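Local structure of DNA polymerase sliding clamp B (3AIZ) at residues 85-90 against 100-105; 17-22 against 238-243; 63-68 against 120-125; 141-146 against 210-215; 216-221 against 230-235. The protein serves as a sliding clamp subunit, joining others in a ring around DNA that tethers the polymerase and other proteins to it. All coordinates share one frame; numbering follows the deposited sequence.

Contact 1: 85-90 against 100-105. With SO4 (sulfate ion), chain F; SO4 (sulfate ion), chain E.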
# COMPACT_ATOMS: atom_id res chain seq x y z
N LYS A 85 -1.15 22.66 -9.79
CA LYS A 85 -2.30 22.99 -10.61
C LYS A 85 -2.15 24.38 -11.22
O LYS A 85 -3.02 24.85 -11.96
CB LYS A 85 -3.59 22.91 -9.79
CG LYS A 85 -3.90 21.53 -9.25
CD LYS A 85 -5.20 21.52 -8.46
CE LYS A 85 -5.50 20.14 -7.90
NZ LYS A 85 -4.40 19.66 -7.00
N SER A 86 -1.04 25.04 -10.91
CA SER A 86 -0.76 26.37 -11.43
C SER A 86 0.34 26.32 -12.49
O SER A 86 0.85 27.35 -12.92
CB SER A 86 -0.35 27.31 -10.30
OG SER A 86 -1.38 27.43 -9.34
N ALA A 87 0.70 25.11 -12.91
CA ALA A 87 1.74 24.92 -13.90
C ALA A 87 1.27 25.37 -15.28
O ALA A 87 0.16 25.07 -15.69
CB ALA A 87 2.19 23.47 -13.94
N THR A 88 2.14 26.09 -15.99
CA THR A 88 1.81 26.56 -17.33
C THR A 88 2.40 25.64 -18.39
O THR A 88 3.16 24.73 -18.08
CB THR A 88 2.31 28.00 -17.57
OG1 THR A 88 3.75 28.02 -17.53
CG2 THR A 88 1.77 28.93 -16.50
N VAL A 89 2.04 25.87 -19.65
CA VAL A 89 2.53 25.06 -20.76
C VAL A 89 2.93 25.94 -21.94
O VAL A 89 2.23 26.89 -22.28
CB VAL A 89 1.47 24.05 -21.23
CG1 VAL A 89 1.94 23.34 -22.49
CG2 VAL A 89 1.18 23.05 -20.14
N THR A 90 4.06 25.61 -22.56
CA THR A 90 4.48 26.31 -23.76
C THR A 90 4.60 25.34 -24.92
O THR A 90 5.09 24.22 -24.76
CB THR A 90 5.82 27.06 -23.56
OG1 THR A 90 6.85 26.12 -23.24
CG2 THR A 90 5.70 28.08 -22.45
N VAL A 100 7.26 20.58 -26.19
CA VAL A 100 6.30 20.96 -25.16
C VAL A 100 6.98 21.09 -23.81
O VAL A 100 7.70 20.19 -23.38
CB VAL A 100 5.14 19.95 -25.06
CG1 VAL A 100 4.17 20.38 -23.97
CG2 VAL A 100 4.43 19.82 -26.39
N THR A 101 6.75 22.21 -23.13
CA THR A 101 7.36 22.45 -21.83
C THR A 101 6.31 22.79 -20.77
O THR A 101 5.44 23.63 -20.99
CB THR A 101 8.39 23.60 -21.89
OG1 THR A 101 9.40 23.28 -22.85
CG2 THR A 101 9.03 23.80 -20.52
N VAL A 102 6.41 22.13 -19.63
CA VAL A 102 5.54 22.42 -18.49
C VAL A 102 6.35 23.11 -17.40
O VAL A 102 7.35 22.57 -16.93
CB VAL A 102 4.88 21.15 -17.93
CG1 VAL A 102 4.13 21.47 -16.65
CG2 VAL A 102 3.95 20.54 -18.96
N ARG A 103 5.90 24.29 -16.99
CA ARG A 103 6.63 25.10 -16.02
C ARG A 103 5.81 25.32 -14.75
O ARG A 103 4.67 25.76 -14.81
CB ARG A 103 7.00 26.44 -16.64
CG ARG A 103 7.55 26.33 -18.05
CD ARG A 103 7.65 27.69 -18.72
NE ARG A 103 8.00 27.55 -20.13
CZ ARG A 103 9.25 27.45 -20.58
NH1 ARG A 103 10.27 27.48 -19.73
NH2 ARG A 103 9.48 27.33 -21.88
N ASP A 104 6.41 25.00 -13.61
CA ASP A 104 5.73 25.18 -12.33
C ASP A 104 6.57 26.03 -11.38
O ASP A 104 7.39 25.50 -10.63
CB ASP A 104 5.41 23.83 -11.69
CG ASP A 104 4.65 23.98 -10.39
OD1 ASP A 104 3.97 25.01 -10.22
OD2 ASP A 104 4.74 23.06 -9.55
N GLU A 105 6.35 27.34 -11.40
CA GLU A 105 7.12 28.26 -10.57
C GLU A 105 6.97 27.92 -9.09
O GLU A 105 7.90 28.13 -8.31
CB GLU A 105 6.68 29.70 -10.84
CG GLU A 105 7.52 30.75 -10.14
CD GLU A 105 7.12 30.96 -8.69
OE1 GLU A 105 5.97 30.62 -8.33
OE2 GLU A 105 7.96 31.45 -7.90
S SO4 F . -1.37 22.17 -5.92
O1 SO4 F . -2.68 22.10 -5.28
O2 SO4 F . -0.95 23.56 -6.04
O3 SO4 F . -0.40 21.43 -5.11
O4 SO4 F . -1.44 21.56 -7.25
S SO4 E . 13.29 26.87 -22.28
O1 SO4 E . 14.45 26.08 -22.69
O2 SO4 E . 12.08 26.28 -22.83
O3 SO4 E . 13.21 26.89 -20.82
O4 SO4 E . 13.42 28.24 -22.78
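Arg103 reaches along its strand until NE lies 3.3 Å from Thr90 CG2, the two side chains crossing at about a right angle. Thr90 OG1 accepts a hydrogen bond from Arg103 NH2 (3.2 Å), tilted 22° out of the guanidinium plane. Thr101 CG2 sits over the centre of one face of that group. Its outer edge holds a sulfate, probably from the crystallisation liquor: NH2 bonds to O2 and NH1 to O3 of the chain E ion. Thr90 OG1 stands between its own backbone N and carbonyl carbon (chi1 61°), close to Thr101 CB as well.

Underneath runs an antiparallel hairpin of strands 88-93 and 97-104. Thr88 with Arg103 and Thr90 with Thr101 are hydrogen-bonded pairs; Thr88 N to Arg103 O is 2.8 Å. On the other face Val89 CG2 meets Val102 CG2 at 3.9 Å, and just beyond the strand Ala87 CB meets Val102 CG1. Helices 9-16 and 72-80 cover the two valines, and Ala9 also touches Ala87. The hairpin thus has two chemistries: an apolar face buried under helices, and a threonine-arginine face whose cationic end can take up an anion.

Contact 2: 17-22 against 238-243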
# COMPACT_ATOMS: atom_id res chain seq x y z
N SER A 17 -7.83 14.51 -22.65
CA SER A 17 -8.37 13.27 -22.12
C SER A 17 -9.85 13.13 -22.47
O SER A 17 -10.45 12.08 -22.23
CB SER A 17 -8.18 13.20 -20.60
OG SER A 17 -9.03 14.12 -19.94
N GLY A 18 -10.42 14.19 -23.03
CA GLY A 18 -11.82 14.20 -23.39
C GLY A 18 -12.06 13.83 -24.84
O GLY A 18 -13.20 13.68 -25.27
N LEU A 19 -10.97 13.69 -25.60
CA LEU A 19 -11.08 13.32 -27.01
C LEU A 19 -11.55 11.88 -27.15
O LEU A 19 -10.76 10.94 -27.02
CB LEU A 19 -9.74 13.53 -27.71
CG LEU A 19 -9.16 14.95 -27.64
CD1 LEU A 19 -7.87 15.05 -28.44
CD2 LEU A 19 -10.17 15.96 -28.13
N LEU A 20 -12.84 11.71 -27.43
CA LEU A 20 -13.44 10.38 -27.52
C LEU A 20 -13.00 9.61 -28.77
O LEU A 20 -13.00 10.15 -29.87
CB LEU A 20 -14.97 10.48 -27.50
CG LEU A 20 -15.61 10.95 -26.19
CD1 LEU A 20 -17.09 11.23 -26.39
CD2 LEU A 20 -15.41 9.91 -25.10
N LYS A 21 -12.64 8.35 -28.57
CA LYS A 21 -12.23 7.48 -29.67
C LYS A 21 -11.08 8.07 -30.48
O LYS A 21 -10.86 7.68 -31.63
CB LYS A 21 -13.42 7.19 -30.59
CG LYS A 21 -14.54 6.39 -29.95
CD LYS A 21 -15.70 6.19 -30.92
CE LYS A 21 -16.84 5.41 -30.28
NZ LYS A 21 -16.42 4.03 -29.90
N VAL A 22 -10.35 8.99 -29.88
CA VAL A 22 -9.22 9.62 -30.56
C VAL A 22 -8.09 8.63 -30.79
O VAL A 22 -7.68 7.92 -29.87
CB VAL A 22 -8.68 10.84 -29.78
CG1 VAL A 22 -8.07 10.41 -28.45
CG2 VAL A 22 -7.66 11.59 -30.62
N GLY A 238 -9.20 27.14 -22.52
CA GLY A 238 -9.27 25.91 -23.28
C GLY A 238 -10.69 25.38 -23.36
O GLY A 238 -11.42 25.37 -22.37
N GLN A 239 -11.09 24.93 -24.55
CA GLN A 239 -12.48 24.61 -24.79
C GLN A 239 -12.66 23.29 -25.55
O GLN A 239 -11.98 23.04 -26.54
CB GLN A 239 -13.15 25.75 -25.56
CG GLN A 239 -14.64 25.59 -25.78
CD GLN A 239 -15.27 26.84 -26.37
OE1 GLN A 239 -14.59 27.84 -26.60
NE2 GLN A 239 -16.57 26.78 -26.62
N LEU A 240 -13.58 22.47 -25.06
CA LEU A 240 -13.99 21.26 -25.77
C LEU A 240 -15.33 21.50 -26.44
O LEU A 240 -16.24 22.06 -25.84
CB LEU A 240 -14.08 20.07 -24.82
CG LEU A 240 -12.89 19.11 -24.80
CD1 LEU A 240 -13.09 18.03 -23.75
CD2 LEU A 240 -12.68 18.49 -26.17
N ILE A 241 -15.45 21.06 -27.69
CA ILE A 241 -16.68 21.26 -28.44
C ILE A 241 -17.08 19.98 -29.15
O ILE A 241 -16.30 19.40 -29.90
CB ILE A 241 -16.54 22.39 -29.48
CG1 ILE A 241 -16.10 23.69 -28.79
CG2 ILE A 241 -17.85 22.59 -30.23
CD1 ILE A 241 -15.91 24.84 -29.74
N PHE A 242 -18.31 19.53 -28.91
CA PHE A 242 -18.81 18.31 -29.52
C PHE A 242 -19.98 18.58 -30.44
O PHE A 242 -20.77 19.49 -30.20
CB PHE A 242 -19.22 17.30 -28.44
CG PHE A 242 -18.08 16.86 -27.56
CD1 PHE A 242 -17.83 17.49 -26.36
CD2 PHE A 242 -17.28 15.79 -27.94
CE1 PHE A 242 -16.79 17.08 -25.55
CE2 PHE A 242 -16.24 15.38 -27.14
CZ PHE A 242 -15.99 16.02 -25.94
N TRP A 243 -20.09 17.79 -31.50
CA TRP A 243 -21.23 17.85 -32.39
C TRP A 243 -21.78 16.44 -32.60
O TRP A 243 -21.07 15.56 -33.08
CB TRP A 243 -20.86 18.48 -33.73
CG TRP A 243 -20.72 19.97 -33.68
CD1 TRP A 243 -19.57 20.69 -33.56
CD2 TRP A 243 -21.79 20.93 -33.76
NE1 TRP A 243 -19.85 22.03 -33.56
CE2 TRP A 243 -21.20 22.21 -33.68
CE3 TRP A 243 -23.17 20.83 -33.88
CZ2 TRP A 243 -21.95 23.38 -33.72
CZ3 TRP A 243 -23.92 21.99 -33.92
CH2 TRP A 243 -23.31 23.25 -33.84
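The backbones stay well apart, Gly18 CA and Leu240 CA being 7.8 Å from each other, and do not pair; side chains of strand 239-244 meet both the backbone of Gly18 and the side chains of Leu19 and Leu20. This is one of the places where the two domains of the PCNA-type clamp subunit meet: the loop 17-22, with a type II turn from Leu19 to Val22, belongs to the N-terminal half, and the strand to the C-terminal one. Leu240 and Phe242, two residues apart on one face of the strand, both point at the loop.

Leu240 divides its methyls between two neighbours. Leu240 CD1 lies 4.1 Å from Gly18 CA, against the bare backbone of the glycine. Leu240 CD2 faces Leu19 CD2, also at 4.1 Å, with the two leucines crossing obliquely. Leu19 starts away from the strand, but its end comes back towards it, and Val48 and Tyr39 flank it. Leu20 brings CD1 to 4.3 Å from Phe242 CE2, a loose apolar contact, while Val208 of helix 202-211 touches both Leu20 and Phe242. The phenylalanine ring turns its edge to the loop backbone: Gly18 O lies near the ring plane, 3.7 Å from Phe242 CZ and 4.0 Å from CE2.

Contact 3: 63-68 against 120-125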
# COMPACT_ATOMS: atom_id res chain seq x y z
N ASP A 63 4.36 32.94 -37.61
CA ASP A 63 4.63 33.55 -38.91
C ASP A 63 3.49 33.29 -39.89
O ASP A 63 2.96 34.21 -40.50
CB ASP A 63 5.97 33.07 -39.48
CG ASP A 63 6.04 31.56 -39.63
OD1 ASP A 63 5.26 30.85 -38.96
OD2 ASP A 63 6.88 31.08 -40.42
N LYS A 64 3.13 32.02 -40.04
CA LYS A 64 2.04 31.63 -40.94
C LYS A 64 1.41 30.32 -40.50
O LYS A 64 2.08 29.45 -39.93
CB LYS A 64 2.55 31.54 -42.38
CG LYS A 64 3.83 30.74 -42.54
CD LYS A 64 4.42 30.93 -43.93
CE LYS A 64 5.80 30.29 -44.04
NZ LYS A 64 6.44 30.57 -45.36
N PRO A 65 0.10 30.16 -40.76
CA PRO A 65 -0.68 28.98 -40.41
C PRO A 65 0.06 27.68 -40.68
O PRO A 65 0.80 27.58 -41.66
CB PRO A 65 -1.90 29.09 -41.32
CG PRO A 65 -2.09 30.56 -41.48
CD PRO A 65 -0.71 31.16 -41.49
N LEU A 66 -0.13 26.69 -39.81
CA LEU A 66 0.57 25.41 -39.93
C LEU A 66 -0.01 24.38 -38.97
O LEU A 66 -0.50 24.72 -37.90
CB LEU A 66 2.07 25.61 -39.68
CG LEU A 66 2.98 24.39 -39.71
CD1 LEU A 66 4.37 24.77 -40.21
CD2 LEU A 66 3.06 23.73 -38.35
N GLY A 67 0.05 23.11 -39.37
CA GLY A 67 -0.46 22.03 -38.54
C GLY A 67 0.57 20.94 -38.30
O GLY A 67 1.26 20.51 -39.23
N ILE A 68 0.68 20.49 -37.06
CA ILE A 68 1.65 19.45 -36.71
C ILE A 68 0.96 18.18 -36.22
O ILE A 68 0.31 18.18 -35.18
CB ILE A 68 2.62 19.93 -35.61
CG1 ILE A 68 3.07 21.37 -35.89
CG2 ILE A 68 3.81 19.00 -35.51
CD1 ILE A 68 4.06 21.90 -34.87
N THR A 120 2.07 19.54 -41.76
CA THR A 120 1.12 19.54 -42.86
C THR A 120 0.42 20.88 -43.01
O THR A 120 0.78 21.86 -42.36
CB THR A 120 0.05 18.44 -42.68
OG1 THR A 120 -0.63 18.64 -41.44
CG2 THR A 120 0.69 17.06 -42.69
N SER A 121 -0.59 20.91 -43.87
CA SER A 121 -1.42 22.10 -44.04
C SER A 121 -2.59 22.03 -43.06
O SER A 121 -3.12 20.95 -42.79
CB SER A 121 -1.92 22.20 -45.48
OG SER A 121 -2.60 21.02 -45.87
N ILE A 122 -2.99 23.19 -42.54
CA ILE A 122 -4.04 23.25 -41.53
C ILE A 122 -5.33 22.56 -41.97
O ILE A 122 -5.85 22.81 -43.06
CB ILE A 122 -4.36 24.70 -41.14
CG1 ILE A 122 -3.16 25.33 -40.43
CG2 ILE A 122 -5.59 24.75 -40.24
CD1 ILE A 122 -3.48 26.65 -39.77
N ASP A 123 -5.84 21.68 -41.11
CA ASP A 123 -7.12 21.04 -41.33
C ASP A 123 -8.24 21.99 -40.92
O ASP A 123 -8.50 22.18 -39.74
CB ASP A 123 -7.22 19.74 -40.52
CG ASP A 123 -8.56 19.05 -40.68
OD1 ASP A 123 -9.17 19.18 -41.76
OD2 ASP A 123 -9.00 18.38 -39.72
N GLN A 124 -8.89 22.59 -41.92
CA GLN A 124 -9.93 23.59 -41.67
C GLN A 124 -11.02 23.10 -40.72
O GLN A 124 -11.48 21.96 -40.81
CB GLN A 124 -10.54 24.06 -42.99
CG GLN A 124 -9.56 24.77 -43.90
CD GLN A 124 -9.05 26.07 -43.31
OE1 GLN A 124 -9.55 26.55 -42.29
NE2 GLN A 124 -8.04 26.66 -43.95
N LEU A 125 -11.43 23.98 -39.81
CA LEU A 125 -12.47 23.66 -38.83
C LEU A 125 -13.86 23.86 -39.43
O LEU A 125 -14.31 24.99 -39.60
CB LEU A 125 -12.29 24.53 -37.59
CG LEU A 125 -13.16 24.19 -36.37
CD1 LEU A 125 -13.00 22.73 -36.00
CD2 LEU A 125 -12.81 25.09 -35.20
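Gly67 O is gripped by two groups of Thr120. The backbone N of Thr120 makes a short, nearly straight hydrogen bond of 2.8 Å to it, with 174° at the hydrogen and the donor almost in line with the C=O bond. The hydroxyl OG1 adds a weak one at 3.5 Å, placed for it between the backbone N and the carbonyl carbon (chi1 57°). The return bond from Gly67 N to Thr120 O is also weak, at 3.3 Å, so this antiparallel hydrogen-bonded pair is lopsided.

Past Thr120 the chain leaves the sheet, and Ile122 takes over with its side chain. CG1 is anti to the carbonyl carbon (chi1 -66°), and the branch folds over the backbone at Leu66. Ile122 CD1 reaches Pro65 CB (3.3 Å) and lies 3.4 Å from Leu66 N. Phe36, Asn29 and Thr31 border the same isoleucine within the chain.

Strand 66-71 is thereby joined to the end of strand 109-120, where the connection to the C-terminal domain begins, at the surface of the N-terminal domain. One well-formed backbone bond, with two weak ones, ends the pairing here; beyond it the two segments are held together by the apolar contact of Ile122, without strand register.

Contact 4: 141-146 against 210-215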
# COMPACT_ATOMS: atom_id res chain seq x y z
N ASP A 141 -21.36 17.75 -14.01
CA ASP A 141 -21.69 16.64 -13.12
C ASP A 141 -23.11 16.15 -13.34
O ASP A 141 -23.38 14.95 -13.31
CB ASP A 141 -21.48 17.04 -11.65
CG ASP A 141 -20.01 17.21 -11.30
OD1 ASP A 141 -19.21 16.32 -11.66
OD2 ASP A 141 -19.67 18.22 -10.65
N VAL A 142 -24.03 17.08 -13.58
CA VAL A 142 -25.42 16.73 -13.84
C VAL A 142 -25.53 15.90 -15.11
O VAL A 142 -26.17 14.84 -15.11
CB VAL A 142 -26.30 17.98 -13.99
CG1 VAL A 142 -27.73 17.58 -14.31
CG2 VAL A 142 -26.25 18.82 -12.72
N LEU A 143 -24.91 16.37 -16.18
CA LEU A 143 -24.93 15.64 -17.45
C LEU A 143 -24.32 14.25 -17.28
O LEU A 143 -24.79 13.28 -17.87
CB LEU A 143 -24.19 16.43 -18.53
CG LEU A 143 -24.78 17.80 -18.87
CD1 LEU A 143 -23.92 18.52 -19.91
CD2 LEU A 143 -26.21 17.67 -19.36
N LYS A 144 -23.27 14.17 -16.48
CA LYS A 144 -22.65 12.89 -16.18
C LYS A 144 -23.65 11.97 -15.48
O LYS A 144 -23.74 10.79 -15.81
CB LYS A 144 -21.41 13.08 -15.30
CG LYS A 144 -20.62 11.81 -15.04
CD LYS A 144 -19.34 12.11 -14.28
CE LYS A 144 -18.47 10.88 -14.14
NZ LYS A 144 -17.18 11.19 -13.46
N ASP A 145 -24.39 12.52 -14.53
CA ASP A 145 -25.44 11.77 -13.84
C ASP A 145 -26.48 11.26 -14.83
O ASP A 145 -26.92 10.11 -14.75
CB ASP A 145 -26.10 12.62 -12.76
CG ASP A 145 -25.19 12.87 -11.57
OD1 ASP A 145 -24.25 12.06 -11.36
OD2 ASP A 145 -25.41 13.85 -10.84
N ILE A 146 -26.89 12.13 -15.75
CA ILE A 146 -27.85 11.76 -16.78
C ILE A 146 -27.29 10.67 -17.69
O ILE A 146 -28.03 9.80 -18.17
CB ILE A 146 -28.26 12.97 -17.63
CG1 ILE A 146 -29.02 13.99 -16.77
CG2 ILE A 146 -29.11 12.54 -18.81
CD1 ILE A 146 -29.49 15.20 -17.54
N LYS A 210 -20.47 12.23 -20.11
CA LYS A 210 -19.56 11.79 -19.05
C LYS A 210 -18.30 12.65 -19.03
O LYS A 210 -17.76 12.95 -17.97
CB LYS A 210 -19.21 10.31 -19.23
CG LYS A 210 -18.38 9.72 -18.11
CD LYS A 210 -18.24 8.21 -18.27
CE LYS A 210 -17.33 7.61 -17.21
NZ LYS A 210 -15.93 8.10 -17.32
N VAL A 211 -17.84 13.05 -20.21
CA VAL A 211 -16.63 13.85 -20.35
C VAL A 211 -16.83 15.29 -19.89
O VAL A 211 -15.91 15.92 -19.36
CB VAL A 211 -16.13 13.85 -21.81
CG1 VAL A 211 -15.04 14.89 -22.00
CG2 VAL A 211 -15.63 12.46 -22.20
N THR A 212 -18.04 15.82 -20.08
CA THR A 212 -18.32 17.22 -19.78
C THR A 212 -18.23 17.54 -18.29
O THR A 212 -18.39 18.69 -17.90
CB THR A 212 -19.72 17.63 -20.29
OG1 THR A 212 -20.73 17.02 -19.47
CG2 THR A 212 -19.91 17.21 -21.73
N SER A 213 -17.97 16.52 -17.47
CA SER A 213 -17.89 16.72 -16.03
C SER A 213 -16.70 17.59 -15.63
O SER A 213 -16.66 18.15 -14.54
CB SER A 213 -17.84 15.38 -15.30
OG SER A 213 -16.66 14.65 -15.63
N ILE A 214 -15.72 17.70 -16.53
CA ILE A 214 -14.53 18.50 -16.28
C ILE A 214 -14.83 20.00 -16.29
O ILE A 214 -13.96 20.82 -16.01
CB ILE A 214 -13.42 18.21 -17.31
CG1 ILE A 214 -13.80 18.77 -18.68
CG2 ILE A 214 -13.12 16.72 -17.38
CD1 ILE A 214 -12.76 18.55 -19.75
N SER A 215 -16.07 20.34 -16.63
CA SER A 215 -16.49 21.74 -16.67
C SER A 215 -17.66 21.97 -15.72
O SER A 215 -18.45 21.06 -15.45
CB SER A 215 -16.89 22.14 -18.09
OG SER A 215 -17.37 23.47 -18.12
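Lys144 spans the gap between helix 140-150 and the end of helix 202-211, its CB pointing across. Lys144 CG, anti to the backbone N (chi1 -175°), comes to 4.1 Å from Lys210 CA. Lys144 CD lies against Ser213, 3.7 Å from its CB and slightly farther from OG. Lys144 CE passes Lys210 CG at 4.1 Å, the two lysine side chains crossing. At the tip, Lys144 NZ ends 4.1 Å from Ser213 OG, too far for a bond, and 5.1 Å from Lys210 NZ. These like charges would be expected to repel each other mildly, and both lysines are solvent-exposed.

Ser213 OG is occupied within its own turn: it donates to Lys210 O at 3.1 Å, close to the carbonyl axis, just where the helix passes into the 3-10 segment 212-214. Asp141 OD1 approaches Ser213 CB at van der Waals range.

Deeper in, Leu143 meets Thr212 at about a right angle, and CB and CD1 of Leu143 both stand 3.6 Å from Thr212 OG1. That hydroxyl is satisfied by Phe209 O, so towards the leucine it offers packing rather than a bond.

Both helical pieces pack on the sheet of the C-terminal domain; in PCNA-type rings such helices line the inner, DNA-facing side. Leu143 rests on Val218 and Val220 of strand 218-223, and Thr212 on Val218, Ile230 and Val232. On another side of helix 140-150, Val142 packs on Val104, and Asp145 and Ile146 on Tyr105, of the neighbouring DNA polymerase sliding clamp C chain.

Contact 5: 216-221 against 230-235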
# COMPACT_ATOMS: atom_id res chain seq x y z
N GLN A 216 -17.77 23.19 -15.20
CA GLN A 216 -18.87 23.54 -14.32
C GLN A 216 -19.94 24.32 -15.07
O GLN A 216 -21.02 24.58 -14.55
CB GLN A 216 -18.36 24.36 -13.13
CG GLN A 216 -17.54 23.56 -12.13
CD GLN A 216 -17.09 24.40 -10.94
OE1 GLN A 216 -16.74 25.57 -11.09
NE2 GLN A 216 -17.11 23.80 -9.76
N ASN A 217 -19.63 24.68 -16.31
CA ASN A 217 -20.55 25.45 -17.13
C ASN A 217 -20.62 24.94 -18.56
O ASN A 217 -20.16 25.60 -19.49
CB ASN A 217 -20.18 26.93 -17.11
CG ASN A 217 -20.24 27.53 -15.72
OD1 ASN A 217 -21.28 28.03 -15.29
ND2 ASN A 217 -19.12 27.48 -15.00
N VAL A 218 -21.21 23.76 -18.72
CA VAL A 218 -21.37 23.15 -20.03
C VAL A 218 -22.57 23.75 -20.75
O VAL A 218 -23.66 23.83 -20.18
CB VAL A 218 -21.57 21.63 -19.92
CG1 VAL A 218 -21.67 21.00 -21.30
CG2 VAL A 218 -20.43 21.00 -19.14
N THR A 219 -22.37 24.18 -21.99
CA THR A 219 -23.45 24.72 -22.80
C THR A 219 -23.92 23.69 -23.83
O THR A 219 -23.13 23.22 -24.64
CB THR A 219 -23.03 26.01 -23.52
OG1 THR A 219 -22.74 27.03 -22.55
CG2 THR A 219 -24.15 26.50 -24.43
N VAL A 220 -25.20 23.35 -23.77
CA VAL A 220 -25.78 22.40 -24.71
C VAL A 220 -26.79 23.09 -25.61
O VAL A 220 -27.71 23.75 -25.14
CB VAL A 220 -26.48 21.24 -23.97
CG1 VAL A 220 -27.12 20.29 -24.97
CG2 VAL A 220 -25.50 20.51 -23.08
N GLY A 221 -26.61 22.93 -26.92
CA GLY A 221 -27.51 23.53 -27.89
C GLY A 221 -28.02 22.51 -28.88
O GLY A 221 -27.31 21.59 -29.26
N ILE A 230 -22.24 20.62 -27.83
CA ILE A 230 -21.83 20.72 -26.43
C ILE A 230 -20.53 21.50 -26.30
O ILE A 230 -19.53 21.17 -26.94
CB ILE A 230 -21.66 19.33 -25.77
CG1 ILE A 230 -23.00 18.61 -25.64
CG2 ILE A 230 -21.03 19.47 -24.40
CD1 ILE A 230 -23.48 17.98 -26.92
N GLU A 231 -20.55 22.54 -25.48
CA GLU A 231 -19.35 23.34 -25.22
C GLU A 231 -18.85 23.07 -23.80
O GLU A 231 -19.58 23.26 -22.83
CB GLU A 231 -19.64 24.83 -25.40
CG GLU A 231 -20.21 25.20 -26.76
CD GLU A 231 -20.40 26.70 -26.93
OE1 GLU A 231 -19.70 27.46 -26.23
OE2 GLU A 231 -21.24 27.11 -27.76
N VAL A 232 -17.60 22.64 -23.69
CA VAL A 232 -17.00 22.33 -22.40
C VAL A 232 -15.84 23.27 -22.12
O VAL A 232 -14.69 22.95 -22.40
CB VAL A 232 -16.50 20.88 -22.36
CG1 VAL A 232 -16.01 20.53 -20.96
CG2 VAL A 232 -17.60 19.92 -22.80
N PRO A 233 -16.14 24.45 -21.55
CA PRO A 233 -15.14 25.48 -21.26
C PRO A 233 -14.32 25.13 -20.02
O PRO A 233 -14.80 24.43 -19.13
CB PRO A 233 -15.99 26.72 -20.96
CG PRO A 233 -17.40 26.37 -21.37
CD PRO A 233 -17.50 24.89 -21.21
N THR A 234 -13.09 25.62 -19.97
CA THR A 234 -12.27 25.50 -18.78
C THR A 234 -12.04 26.89 -18.20
O THR A 234 -12.31 27.90 -18.85
CB THR A 234 -10.91 24.83 -19.07
OG1 THR A 234 -10.15 25.66 -19.96
CG2 THR A 234 -11.12 23.47 -19.71
N ASP A 235 -11.54 26.95 -16.97
CA ASP A 235 -11.34 28.24 -16.30
C ASP A 235 -10.14 28.99 -16.86
O ASP A 235 -9.85 30.11 -16.44
CB ASP A 235 -11.17 28.04 -14.79
CG ASP A 235 -12.46 27.61 -14.11
OD1 ASP A 235 -13.53 27.71 -14.75
OD2 ASP A 235 -12.41 27.18 -12.94
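Val218 CG1 and Ile230 CG2 make the tight part of this contact, 3.5 Å apart as the two side chains cross at a slant on the buried side. The valine methyl is anti to its backbone N (chi1 -177°), and Val218 CG1 also lies 3.4 Å from Glu231 O. Next to them Val220 and Ile230 lie side by side, pointing the same way, with Val220 CG2 4.1 Å from Ile230 CG1. All three side chains are buried.

The other face is looser and partly exposed. The side chains of Thr219 and Glu231 approach each other through their CB atoms, at 4.1 Å, and the glutamate chain runs on, extended, to a carboxylate whose OE2 makes a long, weak ion pair with Lys229. Between the faces, the same two residues form an antiparallel hydrogen-bonded pair: Glu231 N to Thr219 O is 2.8 Å, and Thr219 N to Glu231 O is 3.1 Å.

Towards the open end of the hairpin, Pro233 has no N-H to give, and Pro233 CD instead sits 3.2 Å from Asn217 O. Asn217 OD1 is held by Lys188.

In the C-terminal domain this hairpin has a bonded neighbour on each flank: strand 134-138 runs beside strand 218-223, and strand 239-244 beside strand 226-233. Helix 140-150 lies over the face that carries the valines of strand 218-223.

Contacts 1 and 5 are equivalent in kind, each an antiparallel hairpin with an apolar face under helix and a more polar one facing away, but they lie in the N- and C-terminal domains respectively, centres about 24 Å apart. Contact 2 is the most central, wholly apolar in its touching side chains, and spans both domains. Its strand is the neighbour of contact 5's strand 226-233, where Leu240 and Phe242 pair with Val232 and Ile230, and Val211 of contact 4 packs on Gly18. Contact 4 packs against contact 5, mostly apolar toward the sheet, with lysines at the exposed rim. Contact 3 is the surface one, far from contact 4, combining one good backbone bond with the apolar cover of Ile122.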